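Local coordinates for single-strand DNA-binding protein (Agrobacterium tumefaciens, PDB 3BTP) that binds single-stranded DNA whatever its nucleotide sequence and mediates nuclear uptake of the single-stranded copy of the transferred T-DNA during plant transformation, at residues 260-265 against 274-279; 283-288 against 336-341. All coordinates share one frame; numbering follows the deposited sequence.

Interaction 1: residues 260-265 against 274-279; sequences LPDILI and FSYRFA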
ATOM      1  N   LEU A 260      -5.759  15.935 -11.275  1.00 32.30           N
ATOM      2  CA  LEU A 260      -4.412  15.753 -11.791  1.00 30.54           C
ATOM      3  C   LEU A 260      -4.453  14.708 -12.866  1.00 29.43           C
ATOM      4  O   LEU A 260      -5.420  13.953 -12.957  1.00 30.26           O
ATOM      5  CB  LEU A 260      -3.451  15.253 -10.698  1.00 30.99           C
ATOM      6  CG  LEU A 260      -3.305  16.038  -9.398  1.00 31.43           C
ATOM      7  CD1 LEU A 260      -2.879  15.132  -8.106  1.00 30.46           C
ATOM      8  CD2 LEU A 260      -2.435  17.289  -9.654  1.00 25.80           C
ATOM      9  N   PRO A 261      -3.385  14.616 -13.656  1.00 28.47           N
ATOM     10  CA  PRO A 261      -3.298  13.553 -14.676  1.00 27.41           C
ATOM     11  C   PRO A 261      -2.975  12.192 -14.049  1.00 25.94           C
ATOM     12  O   PRO A 261      -2.739  12.093 -12.828  1.00 27.17           O
ATOM     13  CB  PRO A 261      -2.163  14.012 -15.627  1.00 27.35           C
ATOM     14  CG  PRO A 261      -1.700  15.311 -15.137  1.00 29.98           C
ATOM     15  CD  PRO A 261      -2.199  15.485 -13.668  1.00 27.88           C
ATOM     16  N   ASP A 262      -3.025  11.170 -14.883  1.00 23.32           N
ATOM     17  CA  ASP A 262      -2.915   9.804 -14.515  1.00 21.61           C
ATOM     18  C   ASP A 262      -1.467   9.525 -14.013  1.00 22.09           C
ATOM     19  O   ASP A 262      -1.256   8.739 -13.079  1.00 21.91           O
ATOM     20  CB  ASP A 262      -3.137   8.956 -15.787  1.00 21.34           C
ATOM     21  CG  ASP A 262      -4.484   9.256 -16.516  1.00 23.49           C
ATOM     22  OD1 ASP A 262      -5.429   9.743 -15.885  1.00 21.99           O
ATOM     23  OD2 ASP A 262      -4.613   8.991 -17.746  1.00 25.09           O
ATOM     24  N   ILE A 263      -0.480  10.127 -14.685  1.00 21.99           N
ATOM     25  CA  ILE A 263       0.913   9.678 -14.628  1.00 21.45           C
ATOM     26  C   ILE A 263       1.726  10.894 -14.287  1.00 22.14           C
ATOM     27  O   ILE A 263       1.566  11.933 -14.879  1.00 22.47           O
ATOM     28  CB  ILE A 263       1.391   9.053 -15.941  1.00 21.01           C
ATOM     29  CG1 ILE A 263       0.645   7.734 -16.262  1.00 20.80           C
ATOM     30  CG2 ILE A 263       2.859   8.820 -15.918  1.00 20.36           C
ATOM     31  CD1 ILE A 263       0.739   7.291 -17.712  1.00 20.47           C
ATOM     32  N   LEU A 264       2.590  10.753 -13.297  1.00 22.95           N
ATOM     33  CA  LEU A 264       3.652  11.737 -12.985  1.00 22.20           C
ATOM     34  C   LEU A 264       5.038  11.086 -13.115  1.00 22.73           C
ATOM     35  O   LEU A 264       5.341  10.130 -12.432  1.00 22.87           O
ATOM     36  CB  LEU A 264       3.439  12.272 -11.540  1.00 20.55           C
ATOM     37  CG  LEU A 264       4.256  13.472 -10.961  1.00 21.67           C
ATOM     38  CD1 LEU A 264       3.648  13.867  -9.602  1.00 20.45           C
ATOM     39  CD2 LEU A 264       5.709  13.139 -10.753  1.00 13.22           C
ATOM     40  N   ILE A 265       5.913  11.650 -13.945  1.00 24.64           N
ATOM     41  CA  ILE A 265       7.269  11.158 -14.111  1.00 25.18           C
ATOM     42  C   ILE A 265       8.164  12.170 -13.413  1.00 26.08           C
ATOM     43  O   ILE A 265       8.061  13.352 -13.634  1.00 26.70           O
ATOM     44  CB  ILE A 265       7.677  11.161 -15.633  1.00 26.78           C
ATOM     45  CG1 ILE A 265       6.587  10.519 -16.539  1.00 27.47           C
ATOM     46  CG2 ILE A 265       9.183  10.657 -15.890  1.00 24.35           C
ATOM     47  CD1 ILE A 265       6.426   9.066 -16.388  1.00 22.65           C
ATOM     48  N   PHE A 274       4.041  15.167 -16.930  1.00 33.10           N
ATOM     49  CA  PHE A 274       2.719  14.662 -16.649  1.00 32.67           C
ATOM     50  C   PHE A 274       2.151  14.094 -17.879  1.00 32.37           C
ATOM     51  O   PHE A 274       2.390  14.589 -18.933  1.00 32.06           O
ATOM     52  CB  PHE A 274       1.809  15.768 -16.240  1.00 31.51           C
ATOM     53  CG  PHE A 274       1.944  16.163 -14.816  1.00 33.07           C
ATOM     54  CD1 PHE A 274       1.631  15.271 -13.803  1.00 31.50           C
ATOM     55  CD2 PHE A 274       2.307  17.464 -14.483  1.00 31.47           C
ATOM     56  CE1 PHE A 274       1.701  15.665 -12.488  1.00 33.44           C
ATOM     57  CE2 PHE A 274       2.370  17.850 -13.183  1.00 31.84           C
ATOM     58  CZ  PHE A 274       2.087  16.964 -12.177  1.00 32.00           C
ATOM     59  N   SER A 275       1.343  13.067 -17.717  1.00 32.99           N
ATOM     60  CA  SER A 275       0.772  12.356 -18.831  1.00 33.26           C
ATOM     61  C   SER A 275      -0.652  11.832 -18.515  1.00 32.20           C
ATOM     62  O   SER A 275      -0.970  11.453 -17.370  1.00 29.47           O
ATOM     63  CB  SER A 275       1.707  11.208 -19.150  1.00 33.78           C
ATOM     64  OG  SER A 275       1.651  10.940 -20.530  1.00 40.65           O
ATOM     65  N   TYR A 276      -1.502  11.849 -19.554  1.00 32.82           N
ATOM     66  CA  TYR A 276      -2.804  11.143 -19.586  1.00 32.51           C
ATOM     67  C   TYR A 276      -2.750   9.934 -20.552  1.00 32.79           C
ATOM     68  O   TYR A 276      -2.219  10.063 -21.618  1.00 31.95           O
ATOM     69  CB  TYR A 276      -3.869  12.068 -20.099  1.00 32.83           C
ATOM     70  CG  TYR A 276      -4.521  12.969 -19.117  1.00 34.43           C
ATOM     71  CD1 TYR A 276      -5.477  12.463 -18.218  1.00 34.55           C
ATOM     72  CD2 TYR A 276      -4.243  14.357 -19.114  1.00 32.55           C
ATOM     73  CE1 TYR A 276      -6.145  13.310 -17.299  1.00 32.08           C
ATOM     74  CE2 TYR A 276      -4.915  15.211 -18.206  1.00 30.95           C
ATOM     75  CZ  TYR A 276      -5.846  14.668 -17.304  1.00 32.88           C
ATOM     76  OH  TYR A 276      -6.494  15.480 -16.387  1.00 37.17           O
ATOM     77  N   ARG A 277      -3.294   8.784 -20.159  1.00 32.76           N
ATOM     78  CA  ARG A 277      -3.627   7.701 -21.054  1.00 33.60           C
ATOM     79  C   ARG A 277      -4.914   8.050 -21.814  1.00 35.01           C
ATOM     80  O   ARG A 277      -5.725   8.887 -21.362  1.00 33.68           O
ATOM     81  CB  ARG A 277      -3.798   6.371 -20.269  1.00 32.82           C
ATOM     82  CG  ARG A 277      -2.499   5.528 -20.015  1.00 30.48           C
ATOM     83  CD  ARG A 277      -2.747   4.006 -19.598  1.00 37.06           C
ATOM     84  NE  ARG A 277      -2.708   2.961 -20.687  1.00 34.80           N
ATOM     85  CZ  ARG A 277      -2.257   3.259 -21.875  1.00 33.58           C
ATOM     86  NH1 ARG A 277      -1.794   4.471 -22.031  1.00 32.65           N
ATOM     87  NH2 ARG A 277      -2.179   2.384 -22.851  1.00 35.39           N
ATOM     88  N   PHE A 278      -5.104   7.431 -22.983  1.00 36.55           N
ATOM     89  CA  PHE A 278      -6.438   7.389 -23.635  1.00 37.70           C
ATOM     90  C   PHE A 278      -6.624   6.067 -24.382  1.00 38.40           C
ATOM     91  O   PHE A 278      -5.632   5.448 -24.786  1.00 37.92           O
ATOM     92  CB  PHE A 278      -6.772   8.636 -24.523  1.00 38.43           C
ATOM     93  CG  PHE A 278      -5.700   8.993 -25.543  1.00 40.83           C
ATOM     94  CD1 PHE A 278      -5.817   8.577 -26.886  1.00 43.20           C
ATOM     95  CD2 PHE A 278      -4.580   9.747 -25.165  1.00 44.17           C
ATOM     96  CE1 PHE A 278      -4.830   8.874 -27.822  1.00 42.56           C
ATOM     97  CE2 PHE A 278      -3.581  10.076 -26.096  1.00 43.03           C
ATOM     98  CZ  PHE A 278      -3.713   9.623 -27.436  1.00 42.86           C
ATOM     99  N   ALA A 279      -7.884   5.619 -24.493  1.00 39.44           N
ATOM    100  CA  ALA A 279      -8.261   4.453 -25.332  1.00 41.40           C
ATOM    101  C   ALA A 279      -7.614   4.581 -26.684  1.00 42.01           C
ATOM    102  O   ALA A 279      -7.811   5.611 -27.381  1.00 42.17           O
ATOM    103  CB  ALA A 279      -9.793   4.350 -25.501  1.00 42.31           C
TER
HETATM  104  O   HOH W   1      -8.414  14.541 -14.213  1.00 34.57           O
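Ile263 and Ser275 exchange two backbone hydrogen bonds, which makes them an antiparallel hydrogen-bonded pair: Ile263 N reaches Ser275 O at 3.0 Å, and Ser275 N returns to Ile263 O at 3.1 Å. The same Ile263 O also receives a CA-H...O contact from Phe274 (CA to O 3.5 Å). Further along, the carboxylate of Asp262 takes over from the main chain. Its CG lies anti to its own carbonyl carbon (chi1 -55°), and OD2 accepts Arg277 N at 2.8 Å on the anti side, with the N-H...O angle at 148°. The other oxygen, OD1, is salt-bridged to Arg244, so both oxygens of this buried acid have donors. Tyr276 OH and Leu260 O are joined through a water, which donates to the carbonyl and lies 3.0 Å from Tyr276 OH.

Apolar contacts flank these bonds. Pro261 CB stands over the centre of the Tyr276 ring, 4.0 Å from its centroid and 12° off the normal, a CH-pi contact, while Pro261 CG meets Phe274 CD1 at 3.6 Å. Leu264 runs beside Phe274, pointing the same way, with CG against CE1. Phe128 of strand 127-132 also packs on Pro261, Phe274 and Tyr276.

Asp262 and Ile263 both face Ser275, which defines a classic beta bulge, here at the open end of the beta hairpin formed by strands 263-266 and 272-275.

Interaction 2: residues 283-288 against 336-341; sequences YANKRF and AGENRA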
ATOM      1  N   TYR A 283       0.409   3.359 -26.249  1.00 40.80           N
ATOM      2  CA  TYR A 283       0.579   2.118 -25.470  1.00 39.48           C
ATOM      3  C   TYR A 283      -0.661   1.222 -25.383  1.00 39.62           C
ATOM      4  O   TYR A 283      -0.707   0.348 -24.509  1.00 40.25           O
ATOM      5  CB  TYR A 283       1.162   2.385 -24.055  1.00 39.35           C
ATOM      6  CG  TYR A 283       2.638   2.750 -24.092  1.00 38.67           C
ATOM      7  CD1 TYR A 283       3.636   1.783 -23.878  1.00 34.44           C
ATOM      8  CD2 TYR A 283       3.029   4.051 -24.410  1.00 36.26           C
ATOM      9  CE1 TYR A 283       4.966   2.107 -23.964  1.00 32.18           C
ATOM     10  CE2 TYR A 283       4.350   4.386 -24.515  1.00 37.49           C
ATOM     11  CZ  TYR A 283       5.313   3.428 -24.287  1.00 37.17           C
ATOM     12  OH  TYR A 283       6.621   3.849 -24.367  1.00 39.41           O
ATOM     13  N   ALA A 284      -1.673   1.429 -26.220  1.00 37.86           N
ATOM     14  CA  ALA A 284      -2.828   0.515 -26.192  1.00 38.90           C
ATOM     15  C   ALA A 284      -2.438  -0.993 -26.215  1.00 39.46           C
ATOM     16  O   ALA A 284      -1.641  -1.449 -27.062  1.00 39.19           O
ATOM     17  CB  ALA A 284      -3.821   0.834 -27.312  1.00 38.97           C
ATOM     18  N   ASN A 285      -2.980  -1.734 -25.242  1.00 40.30           N
ATOM     19  CA  ASN A 285      -2.701  -3.146 -25.016  1.00 41.30           C
ATOM     20  C   ASN A 285      -1.200  -3.466 -24.829  1.00 41.27           C
ATOM     21  O   ASN A 285      -0.800  -4.623 -24.933  1.00 41.66           O
ATOM     22  CB  ASN A 285      -3.416  -4.025 -26.071  1.00 42.32           C
ATOM     23  CG  ASN A 285      -4.957  -3.708 -26.177  1.00 46.14           C
ATOM     24  OD1 ASN A 285      -5.394  -3.057 -27.133  1.00 49.92           O
ATOM     25  ND2 ASN A 285      -5.751  -4.120 -25.168  1.00 44.98           N
ATOM     26  N   LYS A 286      -0.396  -2.440 -24.521  1.00 40.62           N
ATOM     27  CA  LYS A 286       0.994  -2.587 -24.089  1.00 41.27           C
ATOM     28  C   LYS A 286       1.133  -2.522 -22.545  1.00 40.91           C
ATOM     29  O   LYS A 286       0.355  -1.821 -21.859  1.00 41.17           O
ATOM     30  CB  LYS A 286       1.871  -1.535 -24.749  1.00 41.65           C
ATOM     31  CG  LYS A 286       2.152  -1.770 -26.251  1.00 42.48           C
ATOM     32  CD  LYS A 286       3.203  -0.758 -26.810  1.00 43.43           C
ATOM     33  CE  LYS A 286       3.382  -0.853 -28.379  1.00 47.51           C
ATOM     34  NZ  LYS A 286       4.052  -2.182 -28.825  1.00 49.37           N
ATOM     35  N   ARG A 287       2.134  -3.217 -22.008  1.00 39.93           N
ATOM     36  CA  ARG A 287       2.215  -3.472 -20.567  1.00 38.84           C
ATOM     37  C   ARG A 287       2.897  -2.301 -19.890  1.00 38.13           C
ATOM     38  O   ARG A 287       3.755  -1.649 -20.510  1.00 39.13           O
ATOM     39  CB  ARG A 287       2.977  -4.752 -20.252  1.00 38.03           C
ATOM     40  CG  ARG A 287       2.280  -6.031 -20.711  1.00 41.63           C
ATOM     41  CD  ARG A 287       1.495  -6.653 -19.593  1.00 48.08           C
ATOM     42  NE  ARG A 287       0.640  -7.775 -20.016  1.00 49.50           N
ATOM     43  CZ  ARG A 287      -0.069  -8.538 -19.178  1.00 50.28           C
ATOM     44  NH1 ARG A 287      -0.027  -8.334 -17.839  1.00 47.41           N
ATOM     45  NH2 ARG A 287      -0.842  -9.503 -19.680  1.00 49.79           N
ATOM     46  N   PHE A 288       2.547  -2.055 -18.623  1.00 35.38           N
ATOM     47  CA  PHE A 288       3.195  -0.998 -17.878  1.00 33.66           C
ATOM     48  C   PHE A 288       4.735  -1.094 -17.969  1.00 34.09           C
ATOM     49  O   PHE A 288       5.389  -0.073 -18.192  1.00 32.81           O
ATOM     50  CB  PHE A 288       2.776  -0.946 -16.416  1.00 30.76           C
ATOM     51  CG  PHE A 288       3.591   0.043 -15.615  1.00 28.38           C
ATOM     52  CD1 PHE A 288       3.417   1.406 -15.791  1.00 22.84           C
ATOM     53  CD2 PHE A 288       4.558  -0.397 -14.713  1.00 26.66           C
ATOM     54  CE1 PHE A 288       4.202   2.326 -15.076  1.00 26.37           C
ATOM     55  CE2 PHE A 288       5.344   0.507 -13.985  1.00 24.37           C
ATOM     56  CZ  PHE A 288       5.161   1.870 -14.155  1.00 24.95           C
ATOM     57  N   ALA A 336      -6.657   3.812 -19.498  1.00 32.79           N
ATOM     58  CA  ALA A 336      -7.030   3.657 -20.929  1.00 35.28           C
ATOM     59  C   ALA A 336      -8.345   2.817 -21.157  1.00 36.65           C
ATOM     60  O   ALA A 336      -8.731   2.599 -22.274  1.00 37.47           O
ATOM     61  CB  ALA A 336      -5.918   3.000 -21.639  1.00 34.31           C
ATOM     62  N   GLY A 337      -9.000   2.337 -20.103  1.00 37.94           N
ATOM     63  CA  GLY A 337     -10.208   1.522 -20.237  1.00 40.69           C
ATOM     64  C   GLY A 337      -9.936   0.046 -20.545  1.00 42.67           C
ATOM     65  O   GLY A 337     -10.834  -0.685 -21.039  1.00 43.00           O
ATOM     66  N   GLU A 338      -8.702  -0.385 -20.275  1.00 42.58           N
ATOM     67  CA  GLU A 338      -8.245  -1.737 -20.551  1.00 43.68           C
ATOM     68  C   GLU A 338      -8.333  -2.611 -19.302  1.00 44.91           C
ATOM     69  O   GLU A 338      -8.472  -2.117 -18.175  1.00 44.91           O
ATOM     70  CB  GLU A 338      -6.811  -1.739 -21.092  1.00 43.01           C
ATOM     71  CG  GLU A 338      -6.665  -1.237 -22.536  1.00 43.35           C
ATOM     72  CD  GLU A 338      -5.234  -0.817 -22.905  1.00 44.01           C
ATOM     73  OE1 GLU A 338      -4.257  -1.566 -22.656  1.00 41.78           O
ATOM     74  OE2 GLU A 338      -5.082   0.298 -23.442  1.00 48.71           O
ATOM     75  N   ASN A 339      -8.215  -3.907 -19.528  1.00 46.80           N
ATOM     76  CA  ASN A 339      -8.512  -4.944 -18.539  1.00 49.95           C
ATOM     77  C   ASN A 339      -7.656  -6.137 -18.987  1.00 51.08           C
ATOM     78  O   ASN A 339      -7.673  -6.500 -20.177  1.00 51.69           O
ATOM     79  CB  ASN A 339     -10.004  -5.288 -18.608  1.00 50.21           C
ATOM     80  CG  ASN A 339     -10.528  -5.899 -17.326  1.00 53.36           C
ATOM     81  OD1 ASN A 339     -10.725  -5.200 -16.325  1.00 57.24           O
ATOM     82  ND2 ASN A 339     -10.785  -7.207 -17.351  1.00 52.38           N
ATOM     83  N   ARG A 340      -6.848  -6.678 -18.085  1.00 51.66           N
ATOM     84  CA  ARG A 340      -6.012  -7.864 -18.405  1.00 53.12           C
ATOM     85  C   ARG A 340      -5.873  -8.706 -17.161  1.00 53.15           C
ATOM     86  O   ARG A 340      -6.164  -8.225 -16.050  1.00 52.90           O
ATOM     87  CB  ARG A 340      -4.611  -7.517 -19.013  1.00 53.47           C
ATOM     88  CG  ARG A 340      -3.708  -6.620 -18.140  1.00 53.33           C
ATOM     89  CD  ARG A 340      -2.539  -6.041 -18.964  1.00 53.89           C
ATOM     90  NE  ARG A 340      -2.987  -5.311 -20.141  1.00 52.97           N
ATOM     91  CZ  ARG A 340      -2.674  -4.056 -20.444  1.00 51.54           C
ATOM     92  NH1 ARG A 340      -1.841  -3.327 -19.698  1.00 45.69           N
ATOM     93  NH2 ARG A 340      -3.173  -3.546 -21.571  1.00 51.95           N
ATOM     94  N   ALA A 341      -5.442  -9.954 -17.353  1.00 53.74           N
ATOM     95  CA  ALA A 341      -5.458 -10.978 -16.283  1.00 54.47           C
ATOM     96  C   ALA A 341      -4.332 -10.832 -15.251  1.00 54.27           C
ATOM     97  O   ALA A 341      -3.172 -10.684 -15.634  1.00 53.77           O
ATOM     98  CB  ALA A 341      -5.430 -12.394 -16.906  1.00 55.51           C
TER
HETATM   99  O   HOH W   2      -2.174  -0.456 -21.622  1.00 26.68           O
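Glu338 reaches across to the turn at Asn285, where its OE1 accepts the backbone N-H at 2.9 Å. The amide approaches from above the carboxylate plane, 52° out of it, and the N-H...O angle is 136°. That oxygen has two further partners: a water at 2.6 Å and Arg340 NH2, in a salt bridge whose hydrogen bond is weak and whose very short modelled length, 2.5 Å, is doubtful. The water also lies 2.9 Å from Lys286 O and sits in plane at the edge of the Arg340 guanidinium. One amide of the turn, one guanidinium nitrogen and a water thus converge on a single carboxylate oxygen.

The second side-chain meeting is between two arginines. Arg287 and Arg340 pass alongside one another, running in opposite senses, and Arg340 CD lies over the centre of the Arg287 guanidinium, 3.5 Å from CZ. Beyond CG the Arg340 chain bends at chi3 (56°), which places NE; the guanidinium planes are tilted from each other, and the NE atoms stand 4.4 Å apart. Asp329 probably offsets this closeness of like charges, because its carboxylate forms salt bridges with NH1 of both arginines.

Behind these contacts, a type II turn from Tyr283 to Lys286, closed by Lys286 N to Tyr283 O at 2.8 Å, presents the Asn285 amide. On the other side, Gly337, with positive phi, ends helix 327-335 in a Schellman motif and leads the chain to Glu338.

Arg287 is the N-cap residue of helix 288-299, and Glu338 and Arg340 touch Ala333 of helix 327-335. The contact therefore bridges, at the surface, the start of one helix and the end of the other, while neighbouring Phe288 packs on strand 304-308.

Overall arrangement
From the N terminus, strand 263-266 turns back as strand 272-275, and interaction 1 closes this hairpin loop of eight intervening residues. The chain then passes Asp281 to the turn at 283-286, enters helix 288-299, adds strands 304-308 and 314-316 to the sheet and runs through helices 317-323 and 327-335 before interaction 2 closes a far longer loop. The loops follow in series, neither nested nor crossed. Their centres lie 14 Å apart, and Arg277 joins them: NH2 lies 3.0 Å from Tyr283 O, and NE is 3.3 Å from Ala336 CB. Together they tie the hairpin edge of the four-stranded sheet to the ends of two helices.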